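Local structure of lectin (Cicer arietinum, 3V6N) at residues A122-T127 and Y133-D138; T182-L187 and Y193-F198. The protein agglutinates red blood cells, being a chickpea albumin with the four-bladed beta-propeller of the hemopexin fold that binds calcium and sodium ions. All blocks are in the same frame, centred on the assembly; numbering follows the deposited sequence.

Contacts 1 and 2 illustrate how a propeller joins consecutive blades: each lies within a four-stranded sheet of its own, and their centres lie about 12 Å apart. Contact 1 pairs the first and second strands of its blade, contact 2 the second and third strands of the next. Between the blades Phe124 CE2 packs 3.8 Å from Phe198 CE1, the two rings meeting edge-to-face, and 3.9 Å from Ala185 CB, while Thr127 OG1 and Asn183 OD1, 2.6 Å apart, probably share a hydrogen bond. Contact 1 supplies a sodium ligand directly; in contact 2 the side chain of Leu187 stays about 9 Å from that ion.

Contact 1 (A122-T127 and Y133-D138). With NA (sodium ion), chain G; SO4 (sulfate ion), chain H.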
ATOM      1  N   ALA A 122      -3.739  -9.315  15.321  1.00 12.83           N
ATOM      2  CA  ALA A 122      -4.917  -8.981  16.114  1.00 12.74           C
ATOM      3  C   ALA A 122      -4.553  -7.913  17.137  1.00 12.83           C
ATOM      4  O   ALA A 122      -3.383  -7.770  17.510  1.00 12.97           O
ATOM      5  CB  ALA A 122      -5.477 -10.225  16.822  1.00 12.80           C
ATOM      6  N   ALA A 123      -5.555  -7.152  17.582  1.00 12.41           N
ATOM      7  CA  ALA A 123      -5.326  -6.086  18.541  1.00 12.25           C
ATOM      8  C   ALA A 123      -6.607  -5.770  19.271  1.00 12.31           C
ATOM      9  O   ALA A 123      -7.698  -5.902  18.703  1.00 11.94           O
ATOM     10  CB  ALA A 123      -4.810  -4.845  17.835  1.00 11.95           C
ATOM     11  N   PHE A 124      -6.491  -5.371  20.532  1.00 12.38           N
ATOM     12  CA  PHE A 124      -7.652  -4.813  21.212  1.00 12.98           C
ATOM     13  C   PHE A 124      -7.307  -3.709  22.210  1.00 13.42           C
ATOM     14  O   PHE A 124      -6.230  -3.707  22.808  1.00 13.52           O
ATOM     15  CB  PHE A 124      -8.588  -5.889  21.814  1.00 12.66           C
ATOM     16  CG  PHE A 124      -8.047  -6.586  23.035  1.00 12.73           C
ATOM     17  CD1 PHE A 124      -7.399  -7.813  22.921  1.00 12.65           C
ATOM     18  CD2 PHE A 124      -8.247  -6.053  24.302  1.00 12.98           C
ATOM     19  CE1 PHE A 124      -6.926  -8.477  24.041  1.00 13.06           C
ATOM     20  CE2 PHE A 124      -7.769  -6.715  25.436  1.00 13.27           C
ATOM     21  CZ  PHE A 124      -7.115  -7.930  25.303  1.00 13.24           C
ATOM     22  N   ARG A 125      -8.243  -2.779  22.348  1.00 13.81           N
ATOM     23  CA  ARG A 125      -8.098  -1.602  23.195  1.00 15.00           C
ATOM     24  C   ARG A 125      -8.261  -1.960  24.671  1.00 15.59           C
ATOM     25  O   ARG A 125      -9.279  -2.536  25.057  1.00 16.25           O
ATOM     26  CB  ARG A 125      -9.131  -0.538  22.760  1.00 14.65           C
ATOM     27  CG  ARG A 125      -9.164   0.740  23.568  1.00 15.08           C
ATOM     28  CD  ARG A 125      -7.979   1.647  23.284  1.00 15.22           C
ATOM     29  NE  ARG A 125      -8.297   3.008  23.709  1.00 15.53           N
ATOM     30  CZ  ARG A 125      -8.032   3.514  24.911  1.00 15.97           C
ATOM     31  NH1 ARG A 125      -7.432   2.775  25.851  1.00 15.99           N
ATOM     32  NH2 ARG A 125      -8.383   4.765  25.177  1.00 16.10           N
ATOM     33  N   SER A 126      -7.255  -1.636  25.483  1.00 15.76           N
ATOM     34  CA  SER A 126      -7.338  -1.821  26.942  1.00 17.00           C
ATOM     35  C   SER A 126      -8.340  -0.871  27.607  1.00 17.87           C
ATOM     36  O   SER A 126      -8.706   0.155  27.029  1.00 18.67           O
ATOM     37  CB  SER A 126      -5.952  -1.616  27.584  1.00 16.77           C
ATOM     38  OG  SER A 126      -5.993  -1.796  28.993  1.00 15.99           O
ATOM     39  N   THR A 127      -8.792  -1.213  28.817  1.00 19.48           N
ATOM     40  CA  THR A 127      -9.513  -0.241  29.662  1.00 21.03           C
ATOM     41  C   THR A 127      -8.557   0.780  30.294  1.00 21.83           C
ATOM     42  O   THR A 127      -8.982   1.868  30.687  1.00 22.03           O
ATOM     43  CB  THR A 127     -10.310  -0.918  30.800  1.00 21.47           C
ATOM     44  OG1 THR A 127      -9.466  -1.861  31.482  1.00 22.31           O
ATOM     45  CG2 THR A 127     -11.537  -1.642  30.243  1.00 21.13           C
ATOM     46  N   TYR A 133      -3.361  -3.795  23.345  1.00 15.53           N
ATOM     47  CA  TYR A 133      -2.666  -5.058  23.214  1.00 15.76           C
ATOM     48  C   TYR A 133      -2.614  -5.477  21.751  1.00 15.45           C
ATOM     49  O   TYR A 133      -3.621  -5.417  21.050  1.00 15.11           O
ATOM     50  CB  TYR A 133      -3.354  -6.122  24.062  1.00 16.50           C
ATOM     51  CG  TYR A 133      -3.288  -5.855  25.550  1.00 17.53           C
ATOM     52  CD1 TYR A 133      -2.164  -6.235  26.286  1.00 18.21           C
ATOM     53  CD2 TYR A 133      -4.330  -5.222  26.219  1.00 17.85           C
ATOM     54  CE1 TYR A 133      -2.088  -6.005  27.643  1.00 18.96           C
ATOM     55  CE2 TYR A 133      -4.268  -4.988  27.592  1.00 18.75           C
ATOM     56  CZ  TYR A 133      -3.139  -5.384  28.289  1.00 19.33           C
ATOM     57  OH  TYR A 133      -3.032  -5.177  29.634  1.00 19.79           O
ATOM     58  N   LEU A 134      -1.438  -5.896  21.290  1.00 15.54           N
ATOM     59  CA  LEU A 134      -1.255  -6.303  19.901  1.00 15.85           C
ATOM     60  C   LEU A 134      -0.613  -7.676  19.834  1.00 15.65           C
ATOM     61  O   LEU A 134       0.266  -7.992  20.643  1.00 16.07           O
ATOM     62  CB  LEU A 134      -0.423  -5.277  19.112  1.00 16.48           C
ATOM     63  CG  LEU A 134      -0.992  -3.853  19.131  1.00 17.36           C
ATOM     64  CD1 LEU A 134      -0.239  -3.050  20.175  1.00 17.77           C
ATOM     65  CD2 LEU A 134      -0.898  -3.166  17.778  1.00 17.61           C
ATOM     66  N   PHE A 135      -1.046  -8.478  18.866  1.00 15.01           N
ATOM     67  CA  PHE A 135      -0.661  -9.890  18.816  1.00 15.55           C
ATOM     68  C   PHE A 135      -0.036 -10.235  17.479  1.00 15.97           C
ATOM     69  O   PHE A 135      -0.587  -9.867  16.424  1.00 15.21           O
ATOM     70  CB  PHE A 135      -1.878 -10.810  19.078  1.00 15.06           C
ATOM     71  CG  PHE A 135      -2.535 -10.588  20.411  1.00 15.06           C
ATOM     72  CD1 PHE A 135      -2.106 -11.276  21.536  1.00 15.11           C
ATOM     73  CD2 PHE A 135      -3.582  -9.671  20.547  1.00 14.78           C
ATOM     74  CE1 PHE A 135      -2.701 -11.063  22.777  1.00 15.07           C
ATOM     75  CE2 PHE A 135      -4.187  -9.463  21.785  1.00 14.91           C
ATOM     76  CZ  PHE A 135      -3.748 -10.162  22.904  1.00 14.67           C
ATOM     77  N   LYS A 136       1.092 -10.954  17.527  1.00 16.33           N
ATOM     78  CA  LYS A 136       1.723 -11.504  16.316  1.00 17.11           C
ATOM     79  C   LYS A 136       2.356 -12.856  16.635  1.00 17.52           C
ATOM     80  O   LYS A 136       3.193 -12.958  17.544  1.00 17.02           O
ATOM     81  CB  LYS A 136       2.761 -10.529  15.712  1.00 17.73           C
ATOM     82  CG  LYS A 136       3.495 -11.035  14.454  1.00 18.44           C
ATOM     83  CD  LYS A 136       2.540 -11.302  13.299  1.00 18.62           C
ATOM     84  CE  LYS A 136       3.242 -11.768  12.023  1.00 19.55           C
ATOM     85  NZ  LYS A 136       3.845 -10.601  11.306  1.00 20.56           N
ATOM     86  N   GLY A 137       1.945 -13.883  15.884  1.00 17.59           N
ATOM     87  CA  GLY A 137       2.278 -15.279  16.201  1.00 17.74           C
ATOM     88  C   GLY A 137       1.936 -15.594  17.643  1.00 18.04           C
ATOM     89  O   GLY A 137       0.822 -15.300  18.105  1.00 18.20           O
ATOM     90  N   ASP A 138       2.895 -16.158  18.370  1.00 18.13           N
ATOM     91  CA  ASP A 138       2.698 -16.475  19.782  1.00 18.90           C
ATOM     92  C   ASP A 138       3.133 -15.350  20.753  1.00 18.47           C
ATOM     93  O   ASP A 138       3.266 -15.593  21.953  1.00 19.09           O
ATOM     94  CB  ASP A 138       3.384 -17.815  20.133  1.00 20.59           C
ATOM     95  CG  ASP A 138       4.901 -17.753  20.012  1.00 21.22           C
ATOM     96  OD1 ASP A 138       5.414 -16.730  19.550  1.00 20.84           O
ATOM     97  OD2 ASP A 138       5.591 -18.724  20.395  1.00 23.32           O
TER
HETATM   98 NA    NA G 232      -9.203  -5.555  16.968  1.00 11.98          NA
HETATM   99  S   SO4 H 233      -0.794  -7.772  30.831  1.00 21.00           S
HETATM  100  O1  SO4 H 233      -0.551  -8.571  32.051  1.00 26.94           O
HETATM  101  O2  SO4 H 233      -1.397  -6.476  31.179  1.00 22.70           O
HETATM  102  O3  SO4 H 233       0.484  -7.572  30.139  1.00 23.34           O
HETATM  103  O4  SO4 H 233      -1.742  -8.605  30.079  1.00 25.16           O
HETATM  104  O   HOH W   1      -3.599  -2.251  29.637  1.00 21.13           O
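The hydroxyl of Tyr133 is held from two directions: OH donates to sulfate O2 at 2.6 Å and accepts a hydrogen bond from a water that also meets Ser126 OG. The water lies 3.0 Å from Tyr133 OH, and through it the loop after strand 122-125 is linked to the partner strand; Ser126 OG itself is bonded to Lys128 N. The sulfate, probably from the crystallisation liquor, is also bound by Tyr140 OH and Gly201 N, and its O2 lies at the edge of the tyrosine ring, near the ring plane.

Beneath this polar end the aromatic rings gather. Phe124 has its CG between backbone N and carbonyl carbon (chi1 72°), which brings its ring across to the neighbouring strand. There CE2 reaches Tyr133 CD2 at 3.8 Å, the two ring planes inclined at 36°, and the Tyr133 CB rests over one face of the phenylalanine. On its other flank Phe124 CE1 meets Phe135 CE2 at 3.7 Å, rim against rim. Ala122 adds a small apolar contact beside Phe135.

The backbone fixes this alignment. Phe124 and Tyr133 form an antiparallel hydrogen-bonded pair, with Phe124 N giving to Tyr133 O and Tyr133 N to Phe124 O, each at 2.9 Å. Ala123 and Leu134 turn to the other face, where Ala123 touches Cys66 and Phe68 of strand 66-69 in the preceding blade, and Leu134 touches Phe68. The carbonyl of Ala123 binds sodium at 2.3 Å, joined by those of Ala9, Ser67 and Ala176: inner-strand carbonyls converging on a central ion, as expected of a four-bladed hemopexin propeller.

Contact 2 (T182-L187 and Y193-F198); sequences TNEAYL and YARINF
Tyr186 and Tyr193 lie side by side and point the same way on one face of an antiparallel beta hairpin, strands 184-189 and 192-197, the two middle strands of a propeller blade. Tyr193 CD2 comes to the edge of the Tyr186 ring, 4.1 Å from CD1. Beyond them Tyr216 meets both: its hydroxyl is hydrogen-bonded to Tyr186 OH and its ring packs against that of Tyr193.

Arg195 runs alongside Tyr186 in the same direction, its CD 3.9 Å from Tyr186 CE1. A bend at chi3 (50°) then swings its guanidinium across to Glu184, whose chain is extended beyond CG and approaches obliquely. The carboxylate and guanidinium planes stand 53° apart, yet OE1 arrives at the edge of the guanidinium, in its plane. The NH1-to-OE1 bond is nearly straight (171°) but, at 3.4 Å, a weak one: a long salt bridge between two partly exposed residues.

The opposite face is apolar and buried. Leu187 and Ile196 cross at about a right angle, CD1 against CG2 at 4.0 Å, and Ala185 CB touches both Ile196 CG1 and Phe198 CE1. Backbone bonds between Ala185 and Ile196, and between Leu187 and Ala194, hold the strands in step.

At the open end of the hairpin Asn183 and Phe198 cross almost perpendicularly. Asn183 CA sits over one face of the phenylalanine ring, a CH-pi contact with 4.2 Å from CA to the ring centroid. Asn183 also closes the pairing through its carbonyl, Phe198 N donating to Asn183 O at 2.9 Å.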
ATOM      1  N   THR A 182     -16.841  -3.585  30.824  1.00 26.69           N
ATOM      2  CA  THR A 182     -15.476  -3.338  31.332  1.00 27.62           C
ATOM      3  C   THR A 182     -14.658  -4.611  31.536  1.00 25.65           C
ATOM      4  O   THR A 182     -15.126  -5.571  32.124  1.00 25.19           O
ATOM      5  CB  THR A 182     -15.493  -2.541  32.658  1.00 29.18           C
ATOM      6  OG1 THR A 182     -16.103  -1.271  32.434  1.00 31.85           O
ATOM      7  CG2 THR A 182     -14.081  -2.310  33.186  1.00 29.73           C
ATOM      8  N   ASN A 183     -13.431  -4.586  31.031  1.00 26.11           N
ATOM      9  CA  ASN A 183     -12.438  -5.642  31.242  1.00 26.12           C
ATOM     10  C   ASN A 183     -12.812  -6.977  30.596  1.00 24.81           C
ATOM     11  O   ASN A 183     -12.354  -8.031  31.033  1.00 25.46           O
ATOM     12  CB  ASN A 183     -12.114  -5.807  32.742  1.00 28.07           C
ATOM     13  CG  ASN A 183     -11.283  -4.654  33.305  1.00 30.37           C
ATOM     14  OD1 ASN A 183     -10.550  -3.968  32.581  1.00 32.70           O
ATOM     15  ND2 ASN A 183     -11.385  -4.447  34.610  1.00 30.54           N
ATOM     16  N   GLU A 184     -13.650  -6.931  29.562  1.00 23.13           N
ATOM     17  CA  GLU A 184     -13.895  -8.098  28.718  1.00 21.56           C
ATOM     18  C   GLU A 184     -13.479  -7.818  27.286  1.00 19.57           C
ATOM     19  O   GLU A 184     -13.504  -6.670  26.823  1.00 19.06           O
ATOM     20  CB  GLU A 184     -15.358  -8.550  28.753  1.00 22.52           C
ATOM     21  CG  GLU A 184     -15.759  -9.212  30.058  1.00 24.42           C
ATOM     22  CD  GLU A 184     -17.149  -9.815  30.036  1.00 26.27           C
ATOM     23  OE1 GLU A 184     -17.771  -9.979  28.948  1.00 26.22           O
ATOM     24  OE2 GLU A 184     -17.615 -10.151  31.141  1.00 28.45           O
ATOM     25  N   ALA A 185     -13.095  -8.888  26.605  1.00 17.37           N
ATOM     26  CA  ALA A 185     -12.633  -8.834  25.241  1.00 15.96           C
ATOM     27  C   ALA A 185     -12.970 -10.163  24.577  1.00 15.39           C
ATOM     28  O   ALA A 185     -13.113 -11.194  25.256  1.00 15.44           O
ATOM     29  CB  ALA A 185     -11.136  -8.571  25.207  1.00 15.84           C
ATOM     30  N   TYR A 186     -13.111 -10.128  23.258  1.00 14.33           N
ATOM     31  CA  TYR A 186     -13.350 -11.317  22.469  1.00 14.07           C
ATOM     32  C   TYR A 186     -12.116 -11.624  21.630  1.00 13.72           C
ATOM     33  O   TYR A 186     -11.520 -10.724  21.030  1.00 13.44           O
ATOM     34  CB  TYR A 186     -14.559 -11.132  21.552  1.00 13.84           C
ATOM     35  CG  TYR A 186     -15.873 -10.895  22.277  1.00 14.45           C
ATOM     36  CD1 TYR A 186     -16.748 -11.952  22.558  1.00 14.61           C
ATOM     37  CD2 TYR A 186     -16.243  -9.615  22.684  1.00 14.09           C
ATOM     38  CE1 TYR A 186     -17.955 -11.732  23.222  1.00 14.82           C
ATOM     39  CE2 TYR A 186     -17.436  -9.395  23.346  1.00 14.40           C
ATOM     40  CZ  TYR A 186     -18.291 -10.451  23.604  1.00 14.52           C
ATOM     41  OH  TYR A 186     -19.476 -10.204  24.255  1.00 15.09           O
ATOM     42  N   LEU A 187     -11.735 -12.891  21.603  1.00 13.56           N
ATOM     43  CA  LEU A 187     -10.641 -13.376  20.759  1.00 13.94           C
ATOM     44  C   LEU A 187     -11.232 -14.302  19.720  1.00 13.95           C
ATOM     45  O   LEU A 187     -12.120 -15.072  20.022  1.00 14.43           O
ATOM     46  CB  LEU A 187      -9.590 -14.122  21.594  1.00 14.05           C
ATOM     47  CG  LEU A 187      -9.092 -13.474  22.898  1.00 14.14           C
ATOM     48  CD1 LEU A 187      -8.051 -14.376  23.563  1.00 14.43           C
ATOM     49  CD2 LEU A 187      -8.520 -12.073  22.666  1.00 13.71           C
ATOM     50  N   TYR A 193     -14.329 -18.620  19.177  1.00 20.08           N
ATOM     51  CA  TYR A 193     -14.082 -17.411  19.935  1.00 19.78           C
ATOM     52  C   TYR A 193     -13.895 -17.796  21.402  1.00 19.70           C
ATOM     53  O   TYR A 193     -14.312 -18.879  21.832  1.00 19.90           O
ATOM     54  CB  TYR A 193     -15.258 -16.417  19.803  1.00 19.57           C
ATOM     55  CG  TYR A 193     -16.408 -16.717  20.754  1.00 20.39           C
ATOM     56  CD1 TYR A 193     -17.346 -17.723  20.455  1.00 21.17           C
ATOM     57  CD2 TYR A 193     -16.541 -16.034  21.966  1.00 20.16           C
ATOM     58  CE1 TYR A 193     -18.382 -18.021  21.329  1.00 21.26           C
ATOM     59  CE2 TYR A 193     -17.583 -16.326  22.840  1.00 20.49           C
ATOM     60  CZ  TYR A 193     -18.494 -17.316  22.516  1.00 21.32           C
ATOM     61  OH  TYR A 193     -19.528 -17.621  23.387  1.00 22.62           O
ATOM     62  N   ALA A 194     -13.246 -16.911  22.154  1.00 19.61           N
ATOM     63  CA  ALA A 194     -13.279 -16.939  23.608  1.00 19.65           C
ATOM     64  C   ALA A 194     -13.618 -15.545  24.099  1.00 19.79           C
ATOM     65  O   ALA A 194     -13.143 -14.551  23.542  1.00 19.26           O
ATOM     66  CB  ALA A 194     -11.933 -17.364  24.168  1.00 20.36           C
ATOM     67  N   ARG A 195     -14.450 -15.479  25.128  1.00 19.98           N
ATOM     68  CA  ARG A 195     -14.696 -14.243  25.838  1.00 20.80           C
ATOM     69  C   ARG A 195     -13.824 -14.298  27.081  1.00 21.04           C
ATOM     70  O   ARG A 195     -14.042 -15.135  27.934  1.00 21.95           O
ATOM     71  CB  ARG A 195     -16.183 -14.128  26.185  1.00 21.67           C
ATOM     72  CG  ARG A 195     -16.607 -12.829  26.858  1.00 24.06           C
ATOM     73  CD  ARG A 195     -18.131 -12.730  26.945  1.00 25.00           C
ATOM     74  NE  ARG A 195     -18.707 -13.942  27.517  1.00 26.79           N
ATOM     75  CZ  ARG A 195     -19.122 -14.076  28.774  1.00 28.38           C
ATOM     76  NH1 ARG A 195     -19.064 -13.059  29.622  1.00 28.75           N
ATOM     77  NH2 ARG A 195     -19.616 -15.234  29.180  1.00 29.00           N
ATOM     78  N   ILE A 196     -12.824 -13.422  27.164  1.00 21.22           N
ATOM     79  CA  ILE A 196     -11.925 -13.362  28.319  1.00 22.27           C
ATOM     80  C   ILE A 196     -12.220 -12.166  29.236  1.00 24.16           C
ATOM     81  O   ILE A 196     -12.787 -11.163  28.795  1.00 24.41           O
ATOM     82  CB  ILE A 196     -10.438 -13.354  27.890  1.00 21.89           C
ATOM     83  CG1 ILE A 196     -10.061 -12.031  27.217  1.00 21.58           C
ATOM     84  CG2 ILE A 196     -10.143 -14.522  26.953  1.00 21.77           C
ATOM     85  CD1 ILE A 196      -8.576 -11.817  27.041  1.00 21.40           C
ATOM     86  N   ASN A 197     -11.866 -12.294  30.514  1.00 26.96           N
ATOM     87  CA  ASN A 197     -11.866 -11.171  31.464  1.00 29.12           C
ATOM     88  C   ASN A 197     -10.412 -10.891  31.799  1.00 31.76           C
ATOM     89  O   ASN A 197      -9.654 -11.816  32.121  1.00 33.38           O
ATOM     90  CB  ASN A 197     -12.670 -11.487  32.732  1.00 31.09           C
ATOM     91  CG  ASN A 197     -12.825 -10.274  33.660  1.00 33.98           C
ATOM     92  OD1 ASN A 197     -11.959  -9.986  34.497  1.00 35.88           O
ATOM     93  ND2 ASN A 197     -13.941  -9.570  33.527  1.00 33.35           N
ATOM     94  N   PHE A 198     -10.005  -9.629  31.682  1.00 31.42           N
ATOM     95  CA  PHE A 198      -8.598  -9.265  31.881  1.00 31.51           C
ATOM     96  C   PHE A 198      -8.483  -8.114  32.885  1.00 31.11           C
ATOM     97  O   PHE A 198      -9.416  -7.322  33.040  1.00 29.63           O
ATOM     98  CB  PHE A 198      -7.892  -8.935  30.536  1.00 31.24           C
ATOM     99  CG  PHE A 198      -8.411  -7.686  29.854  1.00 31.65           C
ATOM    100  CD1 PHE A 198      -9.553  -7.727  29.062  1.00 31.17           C
ATOM    101  CD2 PHE A 198      -7.759  -6.463  30.014  1.00 31.39           C
ATOM    102  CE1 PHE A 198     -10.040  -6.575  28.452  1.00 32.06           C
ATOM    103  CE2 PHE A 198      -8.233  -5.310  29.407  1.00 30.91           C
ATOM    104  CZ  PHE A 198      -9.380  -5.362  28.624  1.00 32.76           C
TER